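Local coordinates for protein putative esterase PA1618 (PDB 4QD7) that probably hydrolyses acyl-CoA thioesters, perhaps 1,4-dihydroxy-2-naphthoyl-CoA, as a hotdog-fold thioesterase of the PaaI family, at residues A[83-88]-A[134-139]; A[103-108]-A[117-122]. All coordinates share one frame; numbering follows the deposited sequence.

Contact 1 (A[83-88]-A[134-139]); sequences VGLEVN and TMAVVP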
loop_
_atom_site.group_PDB
_atom_site.type_symbol
_atom_site.label_atom_id
_atom_site.label_comp_id
_atom_site.label_asym_id
_atom_site.label_seq_id
_atom_site.Cartn_x
_atom_site.Cartn_y
_atom_site.Cartn_z
ATOM N N VAL A 83 6.713 8.500 -11.541
ATOM C CA VAL A 83 5.867 8.501 -10.350
ATOM C C VAL A 83 4.729 7.495 -10.519
ATOM O O VAL A 83 4.281 7.241 -11.635
ATOM C CB VAL A 83 5.287 9.899 -10.059
ATOM C CG1 VAL A 83 6.395 10.859 -9.656
ATOM C CG2 VAL A 83 4.543 10.441 -11.268
ATOM N N GLY A 84 4.265 6.927 -9.417
ATOM C CA GLY A 84 3.109 6.051 -9.479
ATOM C C GLY A 84 1.894 6.787 -9.997
ATOM O O GLY A 84 1.631 7.929 -9.619
ATOM N N LEU A 85 1.143 6.128 -10.869
ATOM C CA LEU A 85 -0.060 6.708 -11.450
ATOM C C LEU A 85 -1.287 5.916 -11.014
ATOM O O LEU A 85 -2.315 6.494 -10.617
ATOM C CB LEU A 85 0.053 6.703 -12.970
ATOM C CG LEU A 85 -1.083 7.389 -13.719
ATOM C CD1 LEU A 85 -1.123 8.856 -13.313
ATOM C CD2 LEU A 85 -0.871 7.236 -15.221
ATOM N N GLU A 86 -1.198 4.592 -11.108
ATOM C CA GLU A 86 -2.322 3.736 -10.716
ATOM C C GLU A 86 -1.763 2.425 -10.217
ATOM O O GLU A 86 -0.781 1.920 -10.753
ATOM C CB GLU A 86 -3.265 3.481 -11.910
ATOM C CG GLU A 86 -4.762 3.271 -11.543
ATOM C CD GLU A 86 -5.114 1.829 -11.180
ATOM O OE1 GLU A 86 -4.303 0.919 -11.457
ATOM O OE2 GLU A 86 -6.214 1.597 -10.618
ATOM N N VAL A 87 -2.361 1.882 -9.164
ATOM C CA VAL A 87 -1.912 0.589 -8.669
ATOM C C VAL A 87 -3.146 -0.226 -8.298
ATOM O O VAL A 87 -4.158 0.330 -7.860
ATOM C CB VAL A 87 -0.969 0.751 -7.455
ATOM C CG1 VAL A 87 -1.735 1.301 -6.234
ATOM C CG2 VAL A 87 -0.252 -0.564 -7.134
ATOM N N ASN A 88 -3.077 -1.532 -8.496
ATOM C CA ASN A 88 -4.167 -2.399 -8.057
ATOM C C ASN A 88 -3.602 -3.740 -7.598
ATOM O O ASN A 88 -2.492 -4.094 -7.960
ATOM C CB ASN A 88 -5.232 -2.540 -9.158
ATOM C CG ASN A 88 -4.675 -3.032 -10.473
ATOM O OD1 ASN A 88 -4.536 -2.269 -11.456
ATOM N ND2 ASN A 88 -4.366 -4.300 -10.522
ATOM N N THR A 134 0.957 0.978 -12.700
ATOM C CA THR A 134 1.148 1.902 -13.814
ATOM C C THR A 134 1.940 3.117 -13.331
ATOM O O THR A 134 1.543 3.814 -12.396
ATOM C CB THR A 134 -0.200 2.352 -14.374
ATOM O OG1 THR A 134 -0.970 1.185 -14.700
ATOM C CG2 THR A 134 -0.002 3.233 -15.627
HETATM N N MSE A 135 3.075 3.360 -13.975
HETATM C CA MSE A 135 3.927 4.478 -13.626
HETATM C C MSE A 135 3.825 5.542 -14.710
HETATM O O MSE A 135 3.709 5.208 -15.891
HETATM C CB MSE A 135 5.385 4.012 -13.538
HETATM C CG MSE A 135 5.661 2.922 -12.535
HETATM SE SE MSE A 135 5.550 3.529 -10.689
HETATM C CE MSE A 135 6.998 4.844 -10.657
ATOM N N ALA A 136 3.862 6.813 -14.314
ATOM C CA ALA A 136 3.939 7.907 -15.280
ATOM C C ALA A 136 5.402 8.324 -15.474
ATOM O O ALA A 136 6.143 8.470 -14.496
ATOM C CB ALA A 136 3.114 9.092 -14.812
ATOM N N VAL A 137 5.809 8.523 -16.726
ATOM C CA VAL A 137 7.159 9.014 -17.023
ATOM C C VAL A 137 7.023 10.518 -17.212
ATOM O O VAL A 137 6.292 10.956 -18.104
ATOM C CB VAL A 137 7.746 8.396 -18.311
ATOM C CG1 VAL A 137 9.216 8.819 -18.474
ATOM C CG2 VAL A 137 7.640 6.875 -18.290
ATOM N N VAL A 138 7.703 11.292 -16.359
ATOM C CA VAL A 138 7.552 12.751 -16.311
ATOM C C VAL A 138 8.902 13.447 -16.555
ATOM O O VAL A 138 9.906 13.073 -15.944
ATOM C CB VAL A 138 7.041 13.209 -14.932
ATOM C CG1 VAL A 138 6.630 14.666 -14.984
ATOM C CG2 VAL A 138 5.876 12.338 -14.452
ATOM N N PRO A 139 8.924 14.462 -17.438
ATOM C CA PRO A 139 10.135 15.267 -17.676
ATOM C C PRO A 139 10.584 16.036 -16.434
ATOM O O PRO A 139 9.753 16.639 -15.758
ATOM C CB PRO A 139 9.697 16.249 -18.765
ATOM C CG PRO A 139 8.604 15.535 -19.490
ATOM C CD PRO A 139 7.860 14.771 -18.412
HETATM O O HOH W 1 -2.084 -0.288 -12.839
#
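The selenomethionine M135 lays its selenium and terminal methyl along the backbone of G84. SE lies 3.7 Å from G84 CA, and CE comes to 3.5 Å from V83 C. Two successive bends in the chain, about CB-CG and about CG-SE, curl the methyl back toward strand 83-88. M135 also touches S68 and S71 of helix 56-72, so this is the face turned to the helix. On the other face V83 reaches across with one branch, its CG2 meeting V138 CG2 at 3.9 Å and, slightly farther off, the methyl of A136. L85 adds to this from the bulge: its CB packs near A136, and its CD2 meets T134 CG2 at 4.1 Å.

Between these two layers the strands run antiparallel, V83 and A136 forming a hydrogen-bonded pair and G84 and M135 a non-hydrogen-bonded one. The ladder then slips by one residue: L85 and E86 both face T134, a classic beta bulge in the hotdog sheet. T134 O takes two amides there, L85 N at 2.8 Å in the carbonyl plane and E86 N at 3.1 Å, tilted 18° from it. L85, with a psi of -47°, is the residue where the strand kinks, and its side chain sets out toward the partner strand, over T134 O and A136. Past the bulge T134 N returns a nearly straight bond to E86 O.

At the polar end a water joins the two strands through side chains, hydrogen-bonded to E86 OE1 and, at 2.6 Å, to T134 OG1. Beyond it, E86, V87 and N88 pair antiparallel with a strand of the second subunit, which carries the sheet across the dimer interface.

Contact 2 (A[103-108]-A[117-122]); sequences VARAIH and DIRLSG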
loop_
_atom_site.group_PDB
_atom_site.type_symbol
_atom_site.label_atom_id
_atom_site.label_comp_id
_atom_site.label_asym_id
_atom_site.label_seq_id
_atom_site.Cartn_x
_atom_site.Cartn_y
_atom_site.Cartn_z
ATOM N N VAL A 103 8.268 -10.332 -7.200
ATOM C CA VAL A 103 9.045 -10.293 -8.438
ATOM C C VAL A 103 8.324 -9.393 -9.438
ATOM O O VAL A 103 7.138 -9.595 -9.700
ATOM C CB VAL A 103 9.187 -11.693 -9.035
ATOM C CG1 VAL A 103 10.065 -11.647 -10.293
ATOM C CG2 VAL A 103 9.777 -12.639 -7.992
ATOM N N ALA A 104 9.038 -8.407 -9.983
ATOM C CA ALA A 104 8.466 -7.501 -10.989
ATOM C C ALA A 104 8.921 -7.891 -12.384
ATOM O O ALA A 104 10.105 -8.153 -12.596
ATOM C CB ALA A 104 8.846 -6.054 -10.694
ATOM N N ARG A 105 7.975 -7.925 -13.322
ATOM C CA ARG A 105 8.254 -8.129 -14.745
ATOM C C ARG A 105 7.531 -7.042 -15.529
ATOM O O ARG A 105 6.473 -6.559 -15.102
ATOM C CB ARG A 105 7.755 -9.507 -15.190
ATOM C CG ARG A 105 8.589 -10.658 -14.651
ATOM C CD ARG A 105 7.911 -12.002 -14.858
ATOM N NE ARG A 105 8.713 -13.092 -14.293
ATOM C CZ ARG A 105 8.444 -13.718 -13.146
ATOM N NH1 ARG A 105 7.382 -13.374 -12.417
ATOM N NH2 ARG A 105 9.238 -14.700 -12.723
ATOM N N ALA A 106 8.089 -6.645 -16.667
ATOM C CA ALA A 106 7.455 -5.606 -17.476
ATOM C C ALA A 106 6.309 -6.129 -18.323
ATOM O O ALA A 106 6.407 -7.194 -18.941
ATOM C CB ALA A 106 8.488 -4.914 -18.386
ATOM N N ILE A 107 5.219 -5.372 -18.354
ATOM C CA ILE A 107 4.121 -5.651 -19.269
ATOM C C ILE A 107 4.261 -4.740 -20.485
ATOM O O ILE A 107 4.117 -5.168 -21.630
ATOM C CB ILE A 107 2.762 -5.371 -18.601
ATOM C CG1 ILE A 107 2.522 -6.346 -17.442
ATOM C CG2 ILE A 107 1.645 -5.485 -19.619
ATOM C CD1 ILE A 107 2.538 -7.794 -17.864
ATOM N N HIS A 108 4.538 -3.471 -20.219
ATOM C CA HIS A 108 4.683 -2.483 -21.280
ATOM C C HIS A 108 5.506 -1.304 -20.794
ATOM O O HIS A 108 5.166 -0.677 -19.792
ATOM C CB HIS A 108 3.306 -2.009 -21.758
ATOM C CG HIS A 108 3.359 -1.010 -22.877
ATOM N ND1 HIS A 108 2.665 0.183 -22.847
ATOM C CD2 HIS A 108 4.017 -1.035 -24.061
ATOM C CE1 HIS A 108 2.902 0.855 -23.963
ATOM N NE2 HIS A 108 3.704 0.133 -24.722
ATOM N N ASP A 117 4.005 -5.976 -13.872
ATOM C CA ASP A 117 3.333 -7.133 -13.280
ATOM C C ASP A 117 4.163 -7.543 -12.075
ATOM O O ASP A 117 5.370 -7.763 -12.191
ATOM C CB ASP A 117 3.262 -8.265 -14.311
ATOM C CG ASP A 117 2.825 -9.581 -13.701
ATOM O OD1 ASP A 117 1.629 -9.733 -13.393
ATOM O OD2 ASP A 117 3.678 -10.476 -13.531
ATOM N N ILE A 118 3.532 -7.604 -10.901
ATOM C CA ILE A 118 4.271 -7.868 -9.671
ATOM C C ILE A 118 3.614 -9.031 -8.928
ATOM O O ILE A 118 2.432 -8.972 -8.583
ATOM C CB ILE A 118 4.366 -6.605 -8.803
ATOM C CG1 ILE A 118 5.063 -5.503 -9.615
ATOM C CG2 ILE A 118 5.205 -6.891 -7.549
ATOM C CD1 ILE A 118 4.687 -4.096 -9.245
ATOM N N ARG A 119 4.381 -10.099 -8.723
ATOM C CA ARG A 119 3.868 -11.317 -8.096
ATOM C C ARG A 119 4.509 -11.520 -6.726
ATOM O O ARG A 119 5.737 -11.519 -6.606
ATOM C CB ARG A 119 4.162 -12.539 -8.974
ATOM C CG ARG A 119 3.710 -12.417 -10.433
ATOM C CD ARG A 119 2.199 -12.352 -10.552
ATOM N NE ARG A 119 1.774 -12.264 -11.948
ATOM C CZ ARG A 119 1.477 -13.311 -12.710
ATOM N NH1 ARG A 119 1.543 -14.543 -12.212
ATOM N NH2 ARG A 119 1.104 -13.127 -13.973
ATOM N N LEU A 120 3.681 -11.706 -5.697
ATOM C CA LEU A 120 4.182 -11.892 -4.331
ATOM C C LEU A 120 3.837 -13.292 -3.830
ATOM O O LEU A 120 2.805 -13.868 -4.205
ATOM C CB LEU A 120 3.609 -10.842 -3.354
ATOM C CG LEU A 120 4.079 -9.381 -3.383
ATOM C CD1 LEU A 120 3.746 -8.749 -4.706
ATOM C CD2 LEU A 120 3.413 -8.563 -2.279
ATOM N N SER A 121 4.711 -13.839 -2.988
ATOM C CA SER A 121 4.463 -15.137 -2.372
ATOM C C SER A 121 5.171 -15.190 -1.034
ATOM O O SER A 121 6.217 -14.553 -0.864
ATOM C CB SER A 121 4.979 -16.266 -3.269
ATOM O OG SER A 121 6.348 -16.078 -3.591
ATOM N N GLY A 122 4.604 -15.943 -0.091
ATOM C CA GLY A 122 5.261 -16.171 1.180
ATOM C C GLY A 122 6.307 -17.259 1.050
ATOM O O GLY A 122 6.552 -17.783 -0.043
HETATM O O HOH W 2 6.163 -10.803 -12.131
#
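D117 and R105 form one hydrogen-bonded pair of this antiparallel ladder, and V103 and R119 form the other. Each pair is closed by two backbone bonds: R105 N to D117 O and D117 N to R105 O are both 2.8 Å, while the V103–R119 bonds are a little longer. Between them A104 and I118 make the non-hydrogen-bonded pair, where CA-H groups take over: I118 CA lies 3.3 Å from V103 O, and A104 CA points its hydrogen at D117 O.

The charged groups gather on the face that carries V103, R105, D117 and R119. D117 swings its carboxylate away from its own amide nitrogen (chi1 169°) and, in the R119 conformer modelled here, presents OD1 to R119 NE at 2.9 Å. This salt bridge within one strand is nearly straight, uses the syn lone pair of the carboxylate oxygen and lies in the guanidinium plane. The other oxygen, OD2, is linked to the opposite strand by a water, which is hydrogen-bonded to OD2 and V103 O and accepts from R105 NH1. R105 therefore meets the carboxylate through the water, NH1 and OD2 being 4.8 Å apart, and V103 CG1 packs against one face of its guanidinium, toward the rim.

The apolar pair is A104 and I118 on the reverse face, A104 CB meeting I118 CG1 at 4.0 Å. I107, at the corner of the chain, packs its CG1 and CD1 against D117 CB, both at 3.7 Å in the conformer modelled here.

The A104–I118 face rests on helix 56-72, where L66 receives A104 and A63 receives I118. In the sheet, strand 36-42 lies beside 99-106, and strand 127-139 flanks 113-122, with I130 touching both D117 and R119.

How the contacts relate
Contact 1 and contact 2 are ladders of one curved antiparallel sheet, joined through the neighbouring strands 113-122 and 127-139. Their centres lie about 16 Å apart and their nearest atoms about 6 Å, without touching. Along the chain, contact 2 is nested inside the loop that contact 1 closes: strand 80-91 leads to 99-106, the short strand 108-109, 113-122 and 127-139. Both turn one face to helix 56-72, the long helix around which a hotdog sheet wraps, M135 from contact 1 and A104 and I118 from contact 2. They differ in surroundings: the E86 end of contact 1 borders the second subunit, whereas no other chain of the assembly touches contact 2.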